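Local coordinates for protein putative dioxygenase (1H-3-hydroxy-4-oxoquinaldine 2,4-dioxygenase) (Mycobacteroides abscessus subsp. abscessus, PDB 6RA3) that cleaves the heterocyclic ring of the Pseudomonas quinolone signal with dioxygen, giving N-octanoylanthranilate and carbon monoxide, using an alpha/beta-hydrolase fold, at residues L122-V132 and I187-M198; W155-V164 and E244-L252. All blocks are in the same frame, centred on the assembly; numbering follows the deposited sequence.

Contact 1. Residues L122-V132 and I187-M198; sequences LIMTPAPREFV and IDEAYRTWGSPM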
loop_
_atom_site.group_PDB
_atom_site.type_symbol
_atom_site.label_atom_id
_atom_site.label_comp_id
_atom_site.label_asym_id
_atom_site.label_seq_id
_atom_site.Cartn_x
_atom_site.Cartn_y
_atom_site.Cartn_z
ATOM N N LEU A 122 -28.737 4.154 -8.304
ATOM C CA LEU A 122 -29.285 2.799 -8.263
ATOM C C LEU A 122 -30.646 2.771 -8.961
ATOM O O LEU A 122 -31.535 3.557 -8.619
ATOM C CB LEU A 122 -29.415 2.318 -6.812
ATOM C CG LEU A 122 -30.140 0.998 -6.544
ATOM C CD1 LEU A 122 -29.480 -0.182 -7.286
ATOM C CD2 LEU A 122 -30.211 0.728 -5.058
ATOM N N ILE A 123 -30.803 1.870 -9.939
ATOM C CA ILE A 123 -32.037 1.782 -10.729
ATOM C C ILE A 123 -33.211 1.499 -9.797
ATOM O O ILE A 123 -33.270 0.452 -9.140
ATOM C CB ILE A 123 -31.886 0.708 -11.826
ATOM C CG1 ILE A 123 -30.875 1.149 -12.890
ATOM C CG2 ILE A 123 -33.204 0.375 -12.503
ATOM C CD1 ILE A 123 -31.249 2.419 -13.628
ATOM N N MET A 124 -34.157 2.445 -9.722
ATOM C CA MET A 124 -35.243 2.324 -8.759
ATOM C C MET A 124 -36.484 1.654 -9.345
ATOM O O MET A 124 -37.332 1.168 -8.583
ATOM C CB MET A 124 -35.590 3.713 -8.208
ATOM C CG MET A 124 -34.534 4.267 -7.228
ATOM S SD MET A 124 -34.542 3.382 -5.645
ATOM C CE MET A 124 -32.959 3.964 -4.994
ATOM N N THR A 125 -36.598 1.607 -10.671
ATOM C CA THR A 125 -37.619 0.816 -11.355
ATOM C C THR A 125 -37.328 -0.679 -11.206
ATOM O O THR A 125 -36.269 -1.072 -10.709
ATOM C CB THR A 125 -37.652 1.182 -12.841
ATOM O OG1 THR A 125 -36.372 0.920 -13.433
ATOM C CG2 THR A 125 -37.991 2.646 -13.049
ATOM N N PRO A 126 -38.251 -1.550 -11.634
ATOM C CA PRO A 126 -37.862 -2.943 -11.893
ATOM C C PRO A 126 -36.804 -3.014 -12.987
ATOM O O PRO A 126 -36.670 -2.120 -13.834
ATOM C CB PRO A 126 -39.177 -3.614 -12.318
ATOM C CG PRO A 126 -40.253 -2.803 -11.627
ATOM C CD PRO A 126 -39.721 -1.379 -11.653
ATOM N N ALA A 127 -36.032 -4.094 -12.956
ATOM C CA ALA A 127 -34.909 -4.230 -13.866
ATOM C C ALA A 127 -35.369 -4.146 -15.323
ATOM O O ALA A 127 -36.110 -5.031 -15.786
ATOM C CB ALA A 127 -34.183 -5.553 -13.622
ATOM N N PRO A 128 -34.950 -3.135 -16.080
ATOM C CA PRO A 128 -35.190 -3.165 -17.525
ATOM C C PRO A 128 -34.644 -4.447 -18.134
ATOM O O PRO A 128 -33.675 -5.032 -17.641
ATOM C CB PRO A 128 -34.441 -1.931 -18.042
ATOM C CG PRO A 128 -34.384 -1.013 -16.859
ATOM C CD PRO A 128 -34.268 -1.896 -15.659
ATOM N N ARG A 129 -35.268 -4.887 -19.230
ATOM C CA ARG A 129 -34.850 -6.150 -19.822
ATOM C C ARG A 129 -33.509 -6.032 -20.530
ATOM O O ARG A 129 -32.841 -7.051 -20.726
ATOM C CB ARG A 129 -35.905 -6.670 -20.798
ATOM C CG ARG A 129 -37.265 -6.919 -20.170
ATOM C CD ARG A 129 -37.190 -7.952 -19.066
ATOM N NE ARG A 129 -36.653 -9.226 -19.534
ATOM C CZ ARG A 129 -36.247 -10.202 -18.727
ATOM N NH1 ARG A 129 -36.305 -10.041 -17.403
ATOM N NH2 ARG A 129 -35.765 -11.334 -19.237
ATOM N N GLU A 130 -33.114 -4.827 -20.934
ATOM C CA GLU A 130 -31.772 -4.640 -21.467
ATOM C C GLU A 130 -30.728 -4.878 -20.380
ATOM O O GLU A 130 -29.710 -5.534 -20.615
ATOM C CB GLU A 130 -31.636 -3.232 -22.050
ATOM C CG GLU A 130 -31.133 -3.193 -23.475
ATOM C CD GLU A 130 -30.567 -1.837 -23.849
ATOM O OE1 GLU A 130 -29.896 -1.233 -22.982
ATOM O OE2 GLU A 130 -30.788 -1.381 -25.000
ATOM N N PHE A 131 -30.975 -4.354 -19.179
ATOM C CA PHE A 131 -30.081 -4.576 -18.048
ATOM C C PHE A 131 -29.979 -6.059 -17.719
ATOM O O PHE A 131 -28.869 -6.593 -17.593
ATOM C CB PHE A 131 -30.583 -3.777 -16.839
ATOM C CG PHE A 131 -29.623 -3.719 -15.670
ATOM C CD1 PHE A 131 -28.314 -3.270 -15.829
ATOM C CD2 PHE A 131 -30.064 -4.045 -14.403
ATOM C CE1 PHE A 131 -27.463 -3.182 -14.744
ATOM C CE2 PHE A 131 -29.202 -3.971 -13.304
ATOM C CZ PHE A 131 -27.909 -3.535 -13.487
ATOM N N VAL A 132 -31.131 -6.743 -17.572
ATOM C CA VAL A 132 -31.124 -8.174 -17.266
ATOM C C VAL A 132 -30.383 -8.941 -18.353
ATOM O O VAL A 132 -29.688 -9.930 -18.068
ATOM C CB VAL A 132 -32.556 -8.714 -17.076
ATOM C CG1 VAL A 132 -32.522 -10.240 -16.893
ATOM C CG2 VAL A 132 -33.219 -8.066 -15.869
ATOM N N ILE A 187 -27.051 -9.089 -8.633
ATOM C CA ILE A 187 -27.948 -8.026 -9.079
ATOM C C ILE A 187 -29.210 -8.626 -9.707
ATOM O O ILE A 187 -30.340 -8.318 -9.299
ATOM C CB ILE A 187 -27.216 -7.096 -10.059
ATOM C CG1 ILE A 187 -25.967 -6.467 -9.394
ATOM C CG2 ILE A 187 -28.138 -6.000 -10.541
ATOM C CD1 ILE A 187 -25.087 -5.675 -10.359
ATOM N N ASP A 188 -29.037 -9.504 -10.698
ATOM C CA ASP A 188 -30.198 -10.137 -11.324
ATOM C C ASP A 188 -31.131 -10.702 -10.264
ATOM O O ASP A 188 -32.343 -10.463 -10.292
ATOM C CB ASP A 188 -29.733 -11.215 -12.302
ATOM C CG ASP A 188 -30.854 -11.787 -13.156
ATOM O OD1 ASP A 188 -31.696 -11.018 -13.663
ATOM O OD2 ASP A 188 -30.849 -13.016 -13.373
ATOM N N GLU A 189 -30.575 -11.375 -9.258
ATOM C CA GLU A 189 -31.411 -11.999 -8.238
ATOM C C GLU A 189 -32.092 -10.954 -7.356
ATOM O O GLU A 189 -33.225 -11.165 -6.899
ATOM C CB GLU A 189 -30.586 -12.950 -7.378
ATOM C CG GLU A 189 -31.361 -13.647 -6.249
ATOM C CD GLU A 189 -30.446 -14.196 -5.165
ATOM O OE1 GLU A 189 -29.211 -14.247 -5.393
ATOM O OE2 GLU A 189 -30.955 -14.582 -4.089
ATOM N N ALA A 190 -31.405 -9.846 -7.064
ATOM C CA ALA A 190 -31.984 -8.826 -6.196
ATOM C C ALA A 190 -33.256 -8.245 -6.822
ATOM O O ALA A 190 -34.278 -8.081 -6.147
ATOM C CB ALA A 190 -30.947 -7.734 -5.925
ATOM N N TYR A 191 -33.226 -7.967 -8.125
ATOM C CA TYR A 191 -34.420 -7.440 -8.784
ATOM C C TYR A 191 -35.512 -8.494 -8.940
ATOM O O TYR A 191 -36.701 -8.145 -8.959
ATOM C CB TYR A 191 -34.067 -6.860 -10.143
ATOM C CG TYR A 191 -33.411 -5.510 -10.054
ATOM C CD1 TYR A 191 -32.026 -5.398 -10.018
ATOM C CD2 TYR A 191 -34.170 -4.345 -10.002
ATOM C CE1 TYR A 191 -31.405 -4.155 -9.937
ATOM C CE2 TYR A 191 -33.561 -3.094 -9.921
ATOM C CZ TYR A 191 -32.170 -3.011 -9.888
ATOM O OH TYR A 191 -31.531 -1.796 -9.812
ATOM N N ARG A 192 -35.141 -9.776 -9.053
ATOM C CA ARG A 192 -36.149 -10.837 -9.112
ATOM C C ARG A 192 -36.812 -11.070 -7.764
ATOM O O ARG A 192 -37.973 -11.481 -7.710
ATOM C CB ARG A 192 -35.531 -12.162 -9.575
ATOM C CG ARG A 192 -35.080 -12.203 -11.011
ATOM C CD ARG A 192 -34.829 -13.642 -11.453
ATOM N NE ARG A 192 -34.565 -14.550 -10.340
ATOM C CZ ARG A 192 -33.358 -14.963 -9.954
ATOM N NH1 ARG A 192 -32.264 -14.553 -10.588
ATOM N NH2 ARG A 192 -33.253 -15.798 -8.927
ATOM N N THR A 193 -36.082 -10.866 -6.674
ATOM C CA THR A 193 -36.615 -11.114 -5.339
ATOM C C THR A 193 -37.552 -9.995 -4.902
ATOM O O THR A 193 -38.689 -10.247 -4.483
ATOM C CB THR A 193 -35.454 -11.238 -4.350
ATOM O OG1 THR A 193 -34.544 -12.228 -4.828
ATOM C CG2 THR A 193 -35.951 -11.592 -2.919
ATOM N N TRP A 194 -37.075 -8.759 -4.998
ATOM C CA TRP A 194 -37.733 -7.592 -4.425
ATOM C C TRP A 194 -38.592 -6.847 -5.423
ATOM O O TRP A 194 -39.467 -6.081 -5.007
ATOM C CB TRP A 194 -36.679 -6.612 -3.869
ATOM C CG TRP A 194 -35.972 -7.163 -2.721
ATOM C CD1 TRP A 194 -34.698 -7.641 -2.701
ATOM C CD2 TRP A 194 -36.495 -7.338 -1.405
ATOM N NE1 TRP A 194 -34.394 -8.102 -1.455
ATOM C CE2 TRP A 194 -35.475 -7.922 -0.631
ATOM C CE3 TRP A 194 -37.721 -7.032 -0.795
ATOM C CZ2 TRP A 194 -35.637 -8.220 0.733
ATOM C CZ3 TRP A 194 -37.884 -7.340 0.563
ATOM C CH2 TRP A 194 -36.843 -7.924 1.309
ATOM N N GLY A 195 -38.353 -7.057 -6.717
ATOM C CA GLY A 195 -38.982 -6.305 -7.782
ATOM C C GLY A 195 -38.179 -5.077 -8.123
ATOM O O GLY A 195 -37.756 -4.885 -9.272
ATOM N N SER A 196 -37.950 -4.240 -7.115
ATOM C CA SER A 196 -37.170 -3.024 -7.293
ATOM C C SER A 196 -36.650 -2.588 -5.929
ATOM O O SER A 196 -37.136 -3.059 -4.890
ATOM C CB SER A 196 -38.007 -1.904 -7.936
ATOM O OG SER A 196 -38.817 -1.256 -6.965
ATOM N N PRO A 197 -35.658 -1.694 -5.899
ATOM C CA PRO A 197 -35.159 -1.197 -4.597
ATOM C C PRO A 197 -36.209 -0.424 -3.797
ATOM O O PRO A 197 -36.199 -0.463 -2.557
ATOM C CB PRO A 197 -33.982 -0.295 -4.998
ATOM C CG PRO A 197 -33.748 -0.518 -6.469
ATOM C CD PRO A 197 -35.044 -0.994 -7.040
ATOM N N MET A 198 -37.122 0.281 -4.471
ATOM C CA MET A 198 -38.180 0.992 -3.754
ATOM C C MET A 198 -39.080 0.023 -3.005
ATOM O O MET A 198 -39.455 0.274 -1.848
ATOM C CB MET A 198 -38.985 1.839 -4.722
ATOM C CG MET A 198 -38.202 3.039 -5.238
ATOM S SD MET A 198 -39.133 4.059 -6.386
ATOM C CE MET A 198 -38.281 5.652 -6.345
HETATM O O HOH W 1 -40.290 0.738 -8.106
HETATM O O HOH W 2 -37.207 -6.248 -11.456
#
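The irregular chain of 122-127 runs past the C-terminal turn of helix 177-194 and over the start of helix 197-202, its backbone coming nearest where the CA atoms of Pro-126 and Ser-196 lie 4.7 Å apart, before helix 129-137 begins beside Ile-187 and Asp-188. Tyr-191 carries the middle of the contact. With CG beside its own backbone N and anti to the carbonyl carbon (chi1 -77°), its ring projects from the helix into the bend of the opposing loop, where OH donates to Ile-123 O at 2.9 Å, although the exact position of that oxygen is less certain. The side chain of Ile-123 crosses the phenol end at about a right angle. Ala-127 places CB 3.7 Å from Tyr-191 CG, at the root of the ring. Farther along, Phe-131 turns CE2 toward Ile-187 CG2, 3.6 Å away, and also meets Tyr-191 CE1. At the other end Met-124, bent at chi2 (-71°), brings SD to within 3.8 Å of Pro-197 CB and 3.7 Å of Met-198 CG. Two waters join the segments: one donates to Met-124 O and is hydrogen-bonded to Ser-196 OG, the other accepts from Ala-127 N and donates to Gly-195 O. The side chain of Tyr-191 lies about 3 Å from that of His-97, the probable substrate-binding residue, whose ring Phe-131 also meets. Ala-127, Phe-131 and an edge-to-face Trp-100 would limit rotation of the tyrosine ring, while the phenol hydroxyl appears to serve the 123 carbonyl and hold that end near it. Apolar packing and the two waters thus join the segment after strand 116-120 to the helical cap beside the active site.

Contact 2. Residues W155-V164 and E244-L252; sequences WLAGTTNQAV and ETHFPGIEL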
loop_
_atom_site.group_PDB
_atom_site.type_symbol
_atom_site.label_atom_id
_atom_site.label_comp_id
_atom_site.label_asym_id
_atom_site.label_seq_id
_atom_site.Cartn_x
_atom_site.Cartn_y
_atom_site.Cartn_z
ATOM N N TRP A 155 -22.298 3.754 -18.862
ATOM C CA TRP A 155 -21.992 4.438 -17.604
ATOM C C TRP A 155 -21.232 5.747 -17.845
ATOM O O TRP A 155 -21.458 6.749 -17.149
ATOM C CB TRP A 155 -21.186 3.495 -16.714
ATOM C CG TRP A 155 -21.982 2.338 -16.163
ATOM C CD1 TRP A 155 -23.341 2.230 -16.095
ATOM C CD2 TRP A 155 -21.458 1.125 -15.600
ATOM N NE1 TRP A 155 -23.697 1.027 -15.521
ATOM C CE2 TRP A 155 -22.558 0.330 -15.216
ATOM C CE3 TRP A 155 -20.163 0.637 -15.384
ATOM C CZ2 TRP A 155 -22.407 -0.925 -14.624
ATOM C CZ3 TRP A 155 -20.017 -0.614 -14.807
ATOM C CH2 TRP A 155 -21.139 -1.378 -14.429
ATOM N N LEU A 156 -20.332 5.757 -18.831
ATOM C CA LEU A 156 -19.584 6.962 -19.181
ATOM C C LEU A 156 -20.445 7.969 -19.941
ATOM O O LEU A 156 -20.292 9.183 -19.752
ATOM C CB LEU A 156 -18.362 6.599 -20.039
ATOM C CG LEU A 156 -17.290 5.699 -19.447
ATOM C CD1 LEU A 156 -16.185 5.511 -20.451
ATOM C CD2 LEU A 156 -16.746 6.307 -18.150
ATOM N N ALA A 157 -21.310 7.482 -20.833
ATOM C CA ALA A 157 -22.191 8.339 -21.626
ATOM C C ALA A 157 -21.389 9.397 -22.381
ATOM O O ALA A 157 -21.821 10.539 -22.542
ATOM C CB ALA A 157 -23.250 8.989 -20.741
ATOM N N GLY A 158 -20.199 9.017 -22.840
ATOM C CA GLY A 158 -19.319 9.974 -23.477
ATOM C C GLY A 158 -19.004 11.189 -22.613
ATOM O O GLY A 158 -19.233 12.326 -23.033
ATOM N N THR A 159 -18.492 10.966 -21.403
ATOM C CA THR A 159 -17.988 12.026 -20.535
ATOM C C THR A 159 -16.511 12.334 -20.833
ATOM O O THR A 159 -15.789 11.531 -21.423
ATOM C CB THR A 159 -18.148 11.616 -19.071
ATOM O OG1 THR A 159 -17.615 12.636 -18.217
ATOM C CG2 THR A 159 -17.409 10.286 -18.791
ATOM N N THR A 160 -16.066 13.526 -20.422
ATOM C CA THR A 160 -14.640 13.858 -20.431
ATOM C C THR A 160 -14.093 14.089 -19.019
ATOM O O THR A 160 -12.948 14.535 -18.869
ATOM C CB THR A 160 -14.338 15.088 -21.318
ATOM O OG1 THR A 160 -15.066 16.235 -20.856
ATOM C CG2 THR A 160 -14.689 14.818 -22.782
ATOM N N ASN A 161 -14.876 13.792 -17.982
ATOM C CA ASN A 161 -14.417 13.937 -16.602
ATOM C C ASN A 161 -13.217 13.025 -16.312
ATOM O O ASN A 161 -13.342 11.797 -16.313
ATOM C CB ASN A 161 -15.577 13.640 -15.648
ATOM C CG ASN A 161 -15.187 13.776 -14.208
ATOM O OD1 ASN A 161 -14.488 12.920 -13.667
ATOM N ND2 ASN A 161 -15.645 14.844 -13.564
ATOM N N GLN A 162 -12.046 13.617 -16.056
ATOM C CA GLN A 162 -10.823 12.826 -15.911
ATOM C C GLN A 162 -10.888 11.886 -14.710
ATOM O O GLN A 162 -10.371 10.766 -14.780
ATOM C CB GLN A 162 -9.612 13.763 -15.809
ATOM C CG GLN A 162 -8.261 13.138 -16.167
ATOM C CD GLN A 162 -8.196 12.652 -17.611
ATOM O OE1 GLN A 162 -9.169 12.769 -18.364
ATOM N NE2 GLN A 162 -7.047 12.103 -18.003
ATOM N N ALA A 163 -11.535 12.301 -13.614
ATOM C CA ALA A 163 -11.701 11.412 -12.465
ATOM C C ALA A 163 -12.469 10.148 -12.846
ATOM O O ALA A 163 -12.056 9.033 -12.505
ATOM C CB ALA A 163 -12.413 12.145 -11.316
ATOM N N VAL A 164 -13.607 10.305 -13.528
ATOM C CA VAL A 164 -14.423 9.148 -13.896
ATOM C C VAL A 164 -13.689 8.287 -14.923
ATOM O O VAL A 164 -13.604 7.063 -14.781
ATOM C CB VAL A 164 -15.807 9.595 -14.409
ATOM C CG1 VAL A 164 -16.633 8.394 -14.892
ATOM C CG2 VAL A 164 -16.571 10.288 -13.315
ATOM N N GLU A 244 -22.931 13.660 -16.163
ATOM C CA GLU A 244 -22.953 12.878 -17.389
ATOM C C GLU A 244 -22.928 11.377 -17.133
ATOM O O GLU A 244 -23.321 10.607 -18.022
ATOM C CB GLU A 244 -21.773 13.254 -18.277
ATOM C CG GLU A 244 -21.770 14.725 -18.725
ATOM C CD GLU A 244 -20.426 15.149 -19.271
ATOM O OE1 GLU A 244 -20.386 15.660 -20.407
ATOM O OE2 GLU A 244 -19.405 14.953 -18.566
ATOM N N THR A 245 -22.537 10.945 -15.929
ATOM C CA THR A 245 -22.087 9.582 -15.730
ATOM C C THR A 245 -22.882 8.913 -14.617
ATOM O O THR A 245 -23.586 9.553 -13.832
ATOM C CB THR A 245 -20.588 9.548 -15.412
ATOM O OG1 THR A 245 -20.387 9.829 -14.020
ATOM C CG2 THR A 245 -19.835 10.561 -16.238
ATOM N N HIS A 246 -22.745 7.597 -14.579
ATOM C CA HIS A 246 -23.219 6.699 -13.536
ATOM C C HIS A 246 -22.437 6.866 -12.242
ATOM O O HIS A 246 -22.736 6.169 -11.270
ATOM C CB HIS A 246 -23.109 5.260 -14.103
ATOM C CG HIS A 246 -23.529 4.140 -13.183
ATOM N ND1 HIS A 246 -24.743 4.104 -12.531
ATOM C CD2 HIS A 246 -22.915 2.967 -12.887
ATOM C CE1 HIS A 246 -24.844 2.978 -11.843
ATOM N NE2 HIS A 246 -23.748 2.268 -12.044
ATOM N N PHE A 247 -21.454 7.774 -12.195
ATOM C CA PHE A 247 -20.523 7.889 -11.067
ATOM C C PHE A 247 -20.605 9.280 -10.443
ATOM O O PHE A 247 -19.648 10.063 -10.517
ATOM C CB PHE A 247 -19.094 7.582 -11.516
ATOM C CG PHE A 247 -18.923 6.183 -12.027
ATOM C CD1 PHE A 247 -19.006 5.108 -11.163
ATOM C CD2 PHE A 247 -18.715 5.942 -13.375
ATOM C CE1 PHE A 247 -18.877 3.820 -11.631
ATOM C CE2 PHE A 247 -18.576 4.648 -13.846
ATOM C CZ PHE A 247 -18.658 3.597 -12.975
ATOM N N PRO A 248 -21.729 9.616 -9.809
ATOM C CA PRO A 248 -21.846 10.965 -9.232
ATOM C C PRO A 248 -20.836 11.226 -8.118
ATOM O O PRO A 248 -20.300 12.339 -8.022
ATOM C CB PRO A 248 -23.295 11.003 -8.730
ATOM C CG PRO A 248 -23.700 9.579 -8.545
ATOM C CD PRO A 248 -22.906 8.775 -9.536
ATOM N N GLY A 249 -20.553 10.224 -7.281
ATOM C CA GLY A 249 -19.551 10.378 -6.229
ATOM C C GLY A 249 -18.153 10.693 -6.736
ATOM O O GLY A 249 -17.357 11.312 -6.022
ATOM N N ILE A 250 -17.833 10.292 -7.963
ATOM C CA ILE A 250 -16.531 10.569 -8.557
ATOM C C ILE A 250 -16.593 11.780 -9.467
ATOM O O ILE A 250 -15.633 12.546 -9.554
ATOM C CB ILE A 250 -16.002 9.343 -9.343
ATOM C CG1 ILE A 250 -16.023 8.079 -8.485
ATOM C CG2 ILE A 250 -14.592 9.650 -9.899
ATOM C CD1 ILE A 250 -15.638 6.819 -9.245
ATOM N N GLU A 251 -17.690 11.903 -10.218
ATOM C CA GLU A 251 -17.829 13.023 -11.139
ATOM C C GLU A 251 -18.074 14.318 -10.377
ATOM O O GLU A 251 -17.573 15.373 -10.771
ATOM C CB GLU A 251 -18.970 12.766 -12.119
ATOM C CG GLU A 251 -18.992 13.767 -13.252
ATOM C CD GLU A 251 -20.267 13.733 -14.066
ATOM O OE1 GLU A 251 -21.191 12.965 -13.728
ATOM O OE2 GLU A 251 -20.335 14.494 -15.048
ATOM N N LEU A 252 -18.835 14.244 -9.282
ATOM C CA LEU A 252 -19.242 15.420 -8.501
ATOM C C LEU A 252 -19.003 15.200 -7.008
ATOM O O LEU A 252 -19.941 15.219 -6.198
ATOM C CB LEU A 252 -20.712 15.726 -8.779
ATOM C CG LEU A 252 -20.949 16.102 -10.236
ATOM C CD1 LEU A 252 -22.435 16.061 -10.520
ATOM C CD2 LEU A 252 -20.345 17.484 -10.484
HETATM O O HOH W 3 -14.368 14.773 -10.768
#
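His-246 and Trp-155 are joined through their backbones: the histidine N donates to Trp-155 O over 3.0 Å, at 165°. Thr-159 OG1 gives the second direct bond, 2.9 Å to Glu-244 OE2, approaching from above the carboxylate plane; the same hydroxyl oxygen accepts from Asn-161 N in an ST turn. Asn-161, at the N-cap, takes Val-164 N on OD1 at 2.8 Å, starting helix 162-170 against Ile-250 and Glu-251. Within 244-252 the Glu-251 carboxylate grips the backbone of Glu-244 and Thr-245. Its OE2 takes Glu-244 N on the syn lone pair, while OE1 receives both N and OG1 of Thr-245 from one face. Thr-245 OG1 in turn accepts from Phe-247 N, an ST turn that spans His-246.

The imidazole of His-246, with CG anti to the backbone N (chi1 179°), lies alongside the indole in an offset stack on its five-membered ring, centroids 4.0 Å apart and planes at 25°. CD2 sits over the indole face. Outward, Val-164 CG1 meets Phe-247 CD2 at 3.6 Å and its CG2 packs on Glu-251 CB, while Ala-163 CB touches Ile-250 CG2, also at 3.6 Å.

His-246 ND1 is hydrogen-bonded to Asp-121, the His-Asp pairing of an alpha/beta-hydrolase catalytic triad; the loop after strand 236-240 thus presents the probable proton donor/acceptor, flanked by a cap-helix tryptophan.

From the N terminus, the chain leaves strand 116-120 through the first segment of contact 1, passes helices 129-137 and 144-156 to the first segment of contact 2, and returns through helix 177-194 to close contact 1. It then adds strands 209-214 and 236-240 before 244-252 closes contact 2. The segments alternate, so the two closures cross instead of nesting. Contact 1 folds the helical excursion back on its starting loop, whereas contact 2 ties that excursion to the histidine loop beyond the last strand. Their centres are about 22 Å apart, yet their nearest atoms come within about 5 Å without touching; both join the excursion to loops that follow sheet strands, near the active-site region.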